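Local coordinates for methyltransferase domain-containing protein (Pyrococcus horikoshii, PDB 1VE3) that binds S-adenosylmethionine in a Rossmann-like fold and is probably a methyltransferase whose substrate is unknown, at residues G136-L148 against V193-F207. Residues are numbered along the deposited sequence; the frame is centred on the assembly and turned at random.
Sequences GKFIMYFTDLREL and VWGKTGVELLAKLYF
Lys196 N donates a nearly straight bond to Asp144 OD2 (2.8 Å, 176°), the amide approaching from well above the carboxylate plane, while Asp144 OD1 takes Glu147 N at 2.7 Å. The carboxylate thereby ties together the starts of two helices, 145-148 and 196-203. Asp144 occupies the N-cap position of helix 145-148, and the bond to Glu147 N is its capping bond; the other bond holds the first amide of helix 196-203, just after Gly195 at its N-cap position. With CG anti to the backbone N (chi1 -174°), the group lies against Gly195, whose CA is 3.4 Å from Asp144 OD1. Two helix N-termini meeting one carboxylate would be expected to stabilise its negative charge. Alongside, Arg146 N donates to Trp194 O (3.2 Å), coming from above the carbonyl plane, and Val193 CG1 packs on the backbone of Leu145 and Arg146.

Further along, the contact turns apolar. Val199 sits over one face of the Phe142 ring, CG1 4.2 Å from the centroid and close to the ring normal, a CH-pi contact; Lys196 CA meets the same ring at its edge. The bent selenomethionine side chain at Met140 reaches Val199 CG1 with its methyl CE, tip to tip. At the far end the rings of Phe138 and Phe207 form an offset stack, planes at 29°, with Phe138 CD1 3.5 Å from Phe207 CZ; Tyr206 CB covers the other face of Phe207.

Helix 196-203 runs roughly antiparallel to strand 136-143 and packs on one face of the mixed Rossmann-like methyltransferase sheet, where this strand lies between 104-110 and 219-226. Helix 118-131 borders the contact through Val128 on Phe138 and Leu121 on Trp194.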
ATOM      1  N   GLY A 136      16.085 -26.309  -2.973  1.00 40.84           N
ATOM      2  CA  GLY A 136      15.138 -25.206  -2.997  1.00 38.98           C
ATOM      3  C   GLY A 136      14.718 -24.675  -1.643  1.00 38.35           C
ATOM      4  O   GLY A 136      15.148 -25.181  -0.607  1.00 37.80           O
ATOM      5  N   LYS A 137      13.876 -23.644  -1.654  1.00 36.42           N
ATOM      6  CA  LYS A 137      13.402 -23.043  -0.416  1.00 35.48           C
ATOM      7  C   LYS A 137      11.902 -22.755  -0.408  1.00 33.87           C
ATOM      8  O   LYS A 137      11.353 -22.247  -1.376  1.00 32.89           O
ATOM      9  CB  LYS A 137      14.192 -21.760  -0.134  1.00 34.65           C
ATOM     10  CG  LYS A 137      15.653 -22.047   0.174  1.00 37.31           C
ATOM     11  CD  LYS A 137      16.579 -20.898  -0.153  1.00 36.96           C
ATOM     12  CE  LYS A 137      16.709 -19.922   0.995  1.00 40.12           C
ATOM     13  NZ  LYS A 137      17.792 -18.935   0.725  1.00 34.09           N
ATOM     14  N   PHE A 138      11.253 -23.118   0.695  1.00 33.17           N
ATOM     15  CA  PHE A 138       9.827 -22.882   0.890  1.00 32.20           C
ATOM     16  C   PHE A 138       9.751 -21.651   1.783  1.00 30.69           C
ATOM     17  O   PHE A 138      10.249 -21.673   2.900  1.00 31.74           O
ATOM     18  CB  PHE A 138       9.180 -24.066   1.619  1.00 32.34           C
ATOM     19  CG  PHE A 138       7.712 -23.873   1.938  1.00 29.83           C
ATOM     20  CD1 PHE A 138       7.173 -24.388   3.112  1.00 29.51           C
ATOM     21  CD2 PHE A 138       6.867 -23.202   1.055  1.00 27.40           C
ATOM     22  CE1 PHE A 138       5.811 -24.238   3.407  1.00 30.15           C
ATOM     23  CE2 PHE A 138       5.510 -23.049   1.337  1.00 27.01           C
ATOM     24  CZ  PHE A 138       4.981 -23.568   2.515  1.00 28.29           C
ATOM     25  N   ILE A 139       9.137 -20.579   1.295  1.00 29.53           N
ATOM     26  CA  ILE A 139       9.029 -19.357   2.083  1.00 29.88           C
ATOM     27  C   ILE A 139       7.575 -18.954   2.300  1.00 29.56           C
ATOM     28  O   ILE A 139       6.881 -18.592   1.346  1.00 27.97           O
ATOM     29  CB  ILE A 139       9.769 -18.193   1.385  1.00 30.21           C
ATOM     30  CG1 ILE A 139      11.261 -18.512   1.298  1.00 30.42           C
ATOM     31  CG2 ILE A 139       9.533 -16.889   2.143  1.00 31.19           C
ATOM     32  CD1 ILE A 139      12.063 -17.493   0.513  1.00 32.75           C
HETATM   33  N   MSE A 140       7.107 -19.015   3.545  1.00 30.34           N
HETATM   34  CA  MSE A 140       5.729 -18.631   3.811  1.00 31.42           C
HETATM   35  C   MSE A 140       5.577 -17.532   4.861  1.00 30.47           C
HETATM   36  O   MSE A 140       6.407 -17.364   5.756  1.00 28.54           O
HETATM   37  CB  MSE A 140       4.863 -19.866   4.166  1.00 34.61           C
HETATM   38  CG  MSE A 140       4.832 -20.341   5.616  1.00 40.73           C
HETATM   39 SE   MSE A 140       3.347 -21.635   5.942  1.00 45.06          SE
HETATM   40  CE  MSE A 140       2.046 -20.412   6.637  1.00 44.54           C
ATOM     41  N   TYR A 141       4.517 -16.754   4.705  1.00 30.93           N
ATOM     42  CA  TYR A 141       4.217 -15.669   5.618  1.00 31.74           C
ATOM     43  C   TYR A 141       2.802 -15.912   6.095  1.00 32.24           C
ATOM     44  O   TYR A 141       1.894 -16.126   5.288  1.00 31.43           O
ATOM     45  CB  TYR A 141       4.298 -14.319   4.904  1.00 31.62           C
ATOM     46  CG  TYR A 141       3.773 -13.175   5.743  1.00 31.38           C
ATOM     47  CD1 TYR A 141       4.534 -12.629   6.779  1.00 31.73           C
ATOM     48  CD2 TYR A 141       2.504 -12.654   5.515  1.00 32.12           C
ATOM     49  CE1 TYR A 141       4.033 -11.588   7.563  1.00 35.09           C
ATOM     50  CE2 TYR A 141       1.997 -11.619   6.290  1.00 34.01           C
ATOM     51  CZ  TYR A 141       2.761 -11.090   7.309  1.00 33.68           C
ATOM     52  OH  TYR A 141       2.236 -10.075   8.081  1.00 36.92           O
ATOM     53  N   PHE A 142       2.614 -15.904   7.406  1.00 34.52           N
ATOM     54  CA  PHE A 142       1.290 -16.138   7.955  1.00 36.88           C
ATOM     55  C   PHE A 142       1.112 -15.360   9.236  1.00 38.24           C
ATOM     56  O   PHE A 142       2.076 -14.863   9.827  1.00 38.61           O
ATOM     57  CB  PHE A 142       1.056 -17.635   8.227  1.00 37.42           C
ATOM     58  CG  PHE A 142       1.928 -18.206   9.317  1.00 40.60           C
ATOM     59  CD1 PHE A 142       3.273 -18.494   9.079  1.00 42.04           C
ATOM     60  CD2 PHE A 142       1.414 -18.429  10.588  1.00 38.94           C
ATOM     61  CE1 PHE A 142       4.092 -18.994  10.095  1.00 42.77           C
ATOM     62  CE2 PHE A 142       2.222 -18.926  11.608  1.00 42.33           C
ATOM     63  CZ  PHE A 142       3.564 -19.209  11.362  1.00 42.30           C
ATOM     64  N   THR A 143      -0.136 -15.264   9.665  1.00 36.09           N
ATOM     65  CA  THR A 143      -0.457 -14.546  10.878  1.00 36.14           C
ATOM     66  C   THR A 143      -0.968 -15.535  11.913  1.00 36.24           C
ATOM     67  O   THR A 143      -1.790 -16.396  11.605  1.00 34.87           O
ATOM     68  CB  THR A 143      -1.529 -13.469  10.596  1.00 33.71           C
ATOM     69  OG1 THR A 143      -0.998 -12.531   9.653  1.00 36.70           O
ATOM     70  CG2 THR A 143      -1.923 -12.733  11.872  1.00 33.27           C
ATOM     71  N   ASP A 144      -0.453 -15.423  13.133  1.00 36.09           N
ATOM     72  CA  ASP A 144      -0.890 -16.291  14.210  1.00 37.52           C
ATOM     73  C   ASP A 144      -2.262 -15.753  14.609  1.00 37.79           C
ATOM     74  O   ASP A 144      -2.386 -14.923  15.516  1.00 35.73           O
ATOM     75  CB  ASP A 144       0.080 -16.207  15.391  1.00 37.87           C
ATOM     76  CG  ASP A 144      -0.255 -17.199  16.496  1.00 39.57           C
ATOM     77  OD1 ASP A 144      -1.450 -17.335  16.833  1.00 39.28           O
ATOM     78  OD2 ASP A 144       0.678 -17.833  17.039  1.00 39.22           O
ATOM     79  N   LEU A 145      -3.287 -16.216  13.904  1.00 38.96           N
ATOM     80  CA  LEU A 145      -4.544 -15.584  14.270  1.00 41.48           C
ATOM     81  C   LEU A 145      -5.069 -16.145  15.588  1.00 42.61           C
ATOM     82  O   LEU A 145      -5.872 -15.531  16.277  1.00 41.93           O
ATOM     83  CB  LEU A 145      -5.553 -15.848  13.153  1.00 42.06           C
ATOM     84  CG  LEU A 145      -6.823 -15.006  13.298  1.00 42.86           C
ATOM     85  CD1 LEU A 145      -6.757 -14.053  14.495  1.00 45.60           C
ATOM     86  CD2 LEU A 145      -7.102 -14.135  12.073  1.00 46.44           C
ATOM     87  N   ARG A 146      -4.526 -17.237  16.110  1.00 43.78           N
ATOM     88  CA  ARG A 146      -4.884 -17.678  17.451  1.00 47.97           C
ATOM     89  C   ARG A 146      -4.463 -16.675  18.524  1.00 48.55           C
ATOM     90  O   ARG A 146      -5.200 -16.431  19.474  1.00 48.64           O
ATOM     91  CB  ARG A 146      -4.270 -19.050  17.734  1.00 48.98           C
ATOM     92  CG  ARG A 146      -4.711 -19.667  19.051  1.00 52.60           C
ATOM     93  CD  ARG A 146      -4.577 -21.170  18.988  1.00 56.02           C
ATOM     94  NE  ARG A 146      -5.374 -21.716  17.890  1.00 58.34           N
ATOM     95  CZ  ARG A 146      -5.327 -22.983  17.487  1.00 60.28           C
ATOM     96  NH1 ARG A 146      -4.519 -23.844  18.094  1.00 60.44           N
ATOM     97  NH2 ARG A 146      -6.081 -23.387  16.472  1.00 59.47           N
ATOM     98  N   GLU A 147      -3.279 -16.095  18.366  1.00 51.16           N
ATOM     99  CA  GLU A 147      -2.781 -15.118  19.328  1.00 54.27           C
ATOM    100  C   GLU A 147      -3.467 -13.767  19.131  1.00 54.90           C
ATOM    101  O   GLU A 147      -3.684 -13.023  20.087  1.00 54.87           O
ATOM    102  CB  GLU A 147      -1.269 -14.953  19.176  1.00 56.42           C
ATOM    103  CG  GLU A 147      -0.447 -16.160  19.596  1.00 60.89           C
ATOM    104  CD  GLU A 147      -0.690 -16.560  21.043  1.00 63.79           C
ATOM    105  OE1 GLU A 147      -1.680 -17.277  21.307  1.00 63.99           O
ATOM    106  OE2 GLU A 147       0.105 -16.147  21.919  1.00 65.39           O
ATOM    107  N   LEU A 148      -3.807 -13.461  17.884  1.00 55.41           N
ATOM    108  CA  LEU A 148      -4.462 -12.203  17.541  1.00 56.52           C
ATOM    109  C   LEU A 148      -5.943 -12.192  17.921  1.00 57.28           C
ATOM    110  O   LEU A 148      -6.518 -11.134  18.181  1.00 57.97           O
ATOM    111  CB  LEU A 148      -4.321 -11.949  16.038  1.00 56.82           C
ATOM    112  CG  LEU A 148      -5.033 -10.741  15.431  1.00 57.21           C
ATOM    113  CD1 LEU A 148      -4.445  -9.460  15.998  1.00 55.19           C
ATOM    114  CD2 LEU A 148      -4.883 -10.778  13.914  1.00 57.09           C
ATOM    115  N   VAL A 193      -8.421 -21.064  11.987  1.00 30.64           N
ATOM    116  CA  VAL A 193      -7.519 -20.369  12.898  1.00 29.42           C
ATOM    117  C   VAL A 193      -6.226 -21.145  13.141  1.00 29.56           C
ATOM    118  O   VAL A 193      -6.253 -22.300  13.566  1.00 28.55           O
ATOM    119  CB  VAL A 193      -8.190 -20.113  14.267  1.00 30.98           C
ATOM    120  CG1 VAL A 193      -7.323 -19.171  15.096  1.00 32.07           C
ATOM    121  CG2 VAL A 193      -9.592 -19.538  14.073  1.00 30.27           C
ATOM    122  N   TRP A 194      -5.097 -20.500  12.871  1.00 27.53           N
ATOM    123  CA  TRP A 194      -3.792 -21.123  13.073  1.00 29.07           C
ATOM    124  C   TRP A 194      -2.907 -20.357  14.053  1.00 30.53           C
ATOM    125  O   TRP A 194      -2.944 -19.127  14.119  1.00 30.31           O
ATOM    126  CB  TRP A 194      -3.037 -21.245  11.748  1.00 24.80           C
ATOM    127  CG  TRP A 194      -3.594 -22.274  10.829  1.00 26.95           C
ATOM    128  CD1 TRP A 194      -4.486 -22.077   9.810  1.00 24.76           C
ATOM    129  CD2 TRP A 194      -3.295 -23.674  10.841  1.00 23.77           C
ATOM    130  NE1 TRP A 194      -4.756 -23.274   9.183  1.00 27.88           N
ATOM    131  CE2 TRP A 194      -4.038 -24.270   9.797  1.00 24.49           C
ATOM    132  CE3 TRP A 194      -2.468 -24.485  11.637  1.00 25.38           C
ATOM    133  CZ2 TRP A 194      -3.981 -25.644   9.523  1.00 24.94           C
ATOM    134  CZ3 TRP A 194      -2.410 -25.854  11.368  1.00 25.52           C
ATOM    135  CH2 TRP A 194      -3.164 -26.418  10.315  1.00 25.80           C
ATOM    136  N   GLY A 195      -2.121 -21.105  14.819  1.00 31.35           N
ATOM    137  CA  GLY A 195      -1.195 -20.506  15.757  1.00 33.54           C
ATOM    138  C   GLY A 195       0.180 -20.918  15.264  1.00 35.32           C
ATOM    139  O   GLY A 195       0.313 -21.960  14.614  1.00 35.87           O
ATOM    140  N   LYS A 196       1.199 -20.108  15.540  1.00 34.70           N
ATOM    141  CA  LYS A 196       2.554 -20.426  15.107  1.00 35.50           C
ATOM    142  C   LYS A 196       2.959 -21.864  15.473  1.00 33.97           C
ATOM    143  O   LYS A 196       3.639 -22.534  14.697  1.00 33.04           O
ATOM    144  CB  LYS A 196       3.543 -19.433  15.722  1.00 37.67           C
ATOM    145  CG  LYS A 196       4.960 -19.547  15.186  1.00 41.42           C
ATOM    146  CD  LYS A 196       5.876 -18.508  15.836  1.00 43.79           C
ATOM    147  CE  LYS A 196       7.294 -18.558  15.268  1.00 45.18           C
ATOM    148  NZ  LYS A 196       7.980 -19.861  15.541  1.00 45.86           N
ATOM    149  N   THR A 197       2.533 -22.339  16.641  1.00 31.64           N
ATOM    150  CA  THR A 197       2.877 -23.694  17.081  1.00 32.70           C
ATOM    151  C   THR A 197       2.223 -24.786  16.233  1.00 31.86           C
ATOM    152  O   THR A 197       2.807 -25.848  16.028  1.00 33.30           O
ATOM    153  CB  THR A 197       2.479 -23.945  18.561  1.00 34.04           C
ATOM    154  OG1 THR A 197       3.226 -23.074  19.418  1.00 35.52           O
ATOM    155  CG2 THR A 197       2.773 -25.389  18.952  1.00 35.82           C
ATOM    156  N   GLY A 198       1.013 -24.527  15.742  1.00 29.67           N
ATOM    157  CA  GLY A 198       0.334 -25.516  14.926  1.00 28.27           C
ATOM    158  C   GLY A 198       0.920 -25.588  13.527  1.00 27.60           C
ATOM    159  O   GLY A 198       1.101 -26.671  12.965  1.00 25.09           O
ATOM    160  N   VAL A 199       1.217 -24.423  12.960  1.00 26.80           N
ATOM    161  CA  VAL A 199       1.785 -24.351  11.625  1.00 27.51           C
ATOM    162  C   VAL A 199       3.133 -25.064  11.586  1.00 28.62           C
ATOM    163  O   VAL A 199       3.371 -25.925  10.740  1.00 28.23           O
ATOM    164  CB  VAL A 199       1.981 -22.881  11.179  1.00 26.52           C
ATOM    165  CG1 VAL A 199       2.700 -22.830   9.829  1.00 24.34           C
ATOM    166  CG2 VAL A 199       0.615 -22.183  11.091  1.00 28.14           C
ATOM    167  N   GLU A 200       4.005 -24.706  12.521  1.00 30.01           N
ATOM    168  CA  GLU A 200       5.340 -25.287  12.592  1.00 32.20           C
ATOM    169  C   GLU A 200       5.343 -26.790  12.833  1.00 31.06           C
ATOM    170  O   GLU A 200       6.194 -27.494  12.298  1.00 29.58           O
ATOM    171  CB  GLU A 200       6.156 -24.594  13.678  1.00 34.19           C
ATOM    172  CG  GLU A 200       7.258 -23.702  13.108  1.00 43.59           C
ATOM    173  CD  GLU A 200       7.451 -22.416  13.896  1.00 46.76           C
ATOM    174  OE1 GLU A 200       7.656 -22.501  15.131  1.00 48.17           O
ATOM    175  OE2 GLU A 200       7.405 -21.336  13.258  1.00 49.62           O
ATOM    176  N   LEU A 201       4.602 -27.344  13.711  1.00 28.29           N
ATOM    177  CA  LEU A 201       4.345 -28.802  13.865  1.00 28.67           C
ATOM    178  C   LEU A 201       4.120 -29.598  12.540  1.00 28.65           C
ATOM    179  O   LEU A 201       4.676 -30.667  12.325  1.00 29.01           O
ATOM    180  CB  LEU A 201       3.136 -28.979  14.786  1.00 30.54           C
ATOM    181  CG  LEU A 201       2.905 -30.441  15.176  1.00 32.41           C
ATOM    182  CD1 LEU A 201       4.158 -31.096  15.757  1.00 30.54           C
ATOM    183  CD2 LEU A 201       1.808 -30.609  16.229  1.00 31.15           C
ATOM    184  N   LEU A 202       3.274 -29.011  11.674  1.00 28.49           N
ATOM    185  CA  LEU A 202       2.967 -29.722  10.448  1.00 26.30           C
ATOM    186  C   LEU A 202       4.184 -29.503   9.588  1.00 26.09           C
ATOM    187  O   LEU A 202       4.544 -30.391   8.814  1.00 27.32           O
ATOM    188  CB  LEU A 202       1.715 -29.181   9.831  1.00 26.33           C
ATOM    189  CG  LEU A 202       0.389 -29.565  10.505  1.00 29.51           C
ATOM    190  CD1 LEU A 202      -0.786 -29.004   9.705  1.00 28.67           C
ATOM    191  CD2 LEU A 202       0.276 -31.082  10.586  1.00 27.08           C
ATOM    192  N   ALA A 203       4.805 -28.332   9.682  1.00 26.68           N
ATOM    193  CA  ALA A 203       5.976 -28.042   8.867  1.00 29.22           C
ATOM    194  C   ALA A 203       7.117 -29.011   9.199  1.00 29.11           C
ATOM    195  O   ALA A 203       7.829 -29.466   8.301  1.00 27.42           O
ATOM    196  CB  ALA A 203       6.433 -26.594   9.089  1.00 30.01           C
ATOM    197  N   LYS A 204       7.270 -29.336  10.482  1.00 31.21           N
ATOM    198  CA  LYS A 204       8.332 -30.244  10.932  1.00 32.93           C
ATOM    199  C   LYS A 204       8.273 -31.641  10.313  1.00 34.27           C
ATOM    200  O   LYS A 204       9.247 -32.397  10.393  1.00 34.23           O
ATOM    201  CB  LYS A 204       8.313 -30.377  12.458  1.00 34.16           C
ATOM    202  CG  LYS A 204       8.727 -29.124  13.216  1.00 36.43           C
ATOM    203  CD  LYS A 204       8.703 -29.370  14.713  1.00 39.26           C
ATOM    204  CE  LYS A 204       9.124 -28.129  15.505  1.00 42.12           C
ATOM    205  NZ  LYS A 204      10.539 -27.724  15.257  1.00 44.83           N
ATOM    206  N   LEU A 205       7.141 -31.991   9.705  1.00 33.16           N
ATOM    207  CA  LEU A 205       7.010 -33.304   9.080  1.00 34.97           C
ATOM    208  C   LEU A 205       7.665 -33.322   7.703  1.00 35.07           C
ATOM    209  O   LEU A 205       8.032 -34.386   7.195  1.00 36.41           O
ATOM    210  CB  LEU A 205       5.535 -33.701   8.916  1.00 33.55           C
ATOM    211  CG  LEU A 205       4.584 -33.643  10.114  1.00 35.79           C
ATOM    212  CD1 LEU A 205       3.257 -34.307   9.735  1.00 33.51           C
ATOM    213  CD2 LEU A 205       5.201 -34.341  11.319  1.00 35.78           C
ATOM    214  N   TYR A 206       7.825 -32.145   7.107  1.00 34.67           N
ATOM    215  CA  TYR A 206       8.385 -32.053   5.763  1.00 34.56           C
ATOM    216  C   TYR A 206       9.596 -31.149   5.595  1.00 33.85           C
ATOM    217  O   TYR A 206      10.334 -31.290   4.624  1.00 34.74           O
ATOM    218  CB  TYR A 206       7.290 -31.588   4.796  1.00 34.41           C
ATOM    219  CG  TYR A 206       6.007 -32.381   4.922  1.00 33.42           C
ATOM    220  CD1 TYR A 206       5.943 -33.705   4.498  1.00 34.52           C
ATOM    221  CD2 TYR A 206       4.877 -31.827   5.530  1.00 35.26           C
ATOM    222  CE1 TYR A 206       4.793 -34.465   4.677  1.00 34.30           C
ATOM    223  CE2 TYR A 206       3.720 -32.573   5.720  1.00 31.83           C
ATOM    224  CZ  TYR A 206       3.685 -33.895   5.292  1.00 34.99           C
ATOM    225  OH  TYR A 206       2.557 -34.653   5.492  1.00 33.24           O
ATOM    226  N   PHE A 207       9.806 -30.214   6.514  1.00 33.66           N
ATOM    227  CA  PHE A 207      10.930 -29.295   6.361  1.00 34.58           C
ATOM    228  C   PHE A 207      11.730 -29.025   7.622  1.00 33.93           C
ATOM    229  O   PHE A 207      11.290 -29.327   8.731  1.00 34.19           O
ATOM    230  CB  PHE A 207      10.460 -27.921   5.868  1.00 32.45           C
ATOM    231  CG  PHE A 207       9.397 -27.957   4.812  1.00 35.25           C
ATOM    232  CD1 PHE A 207       8.051 -27.965   5.164  1.00 35.29           C
ATOM    233  CD2 PHE A 207       9.738 -27.917   3.463  1.00 32.13           C
ATOM    234  CE1 PHE A 207       7.057 -27.925   4.184  1.00 35.04           C
ATOM    235  CE2 PHE A 207       8.761 -27.880   2.482  1.00 31.59           C
ATOM    236  CZ  PHE A 207       7.420 -27.885   2.836  1.00 32.23           C
TER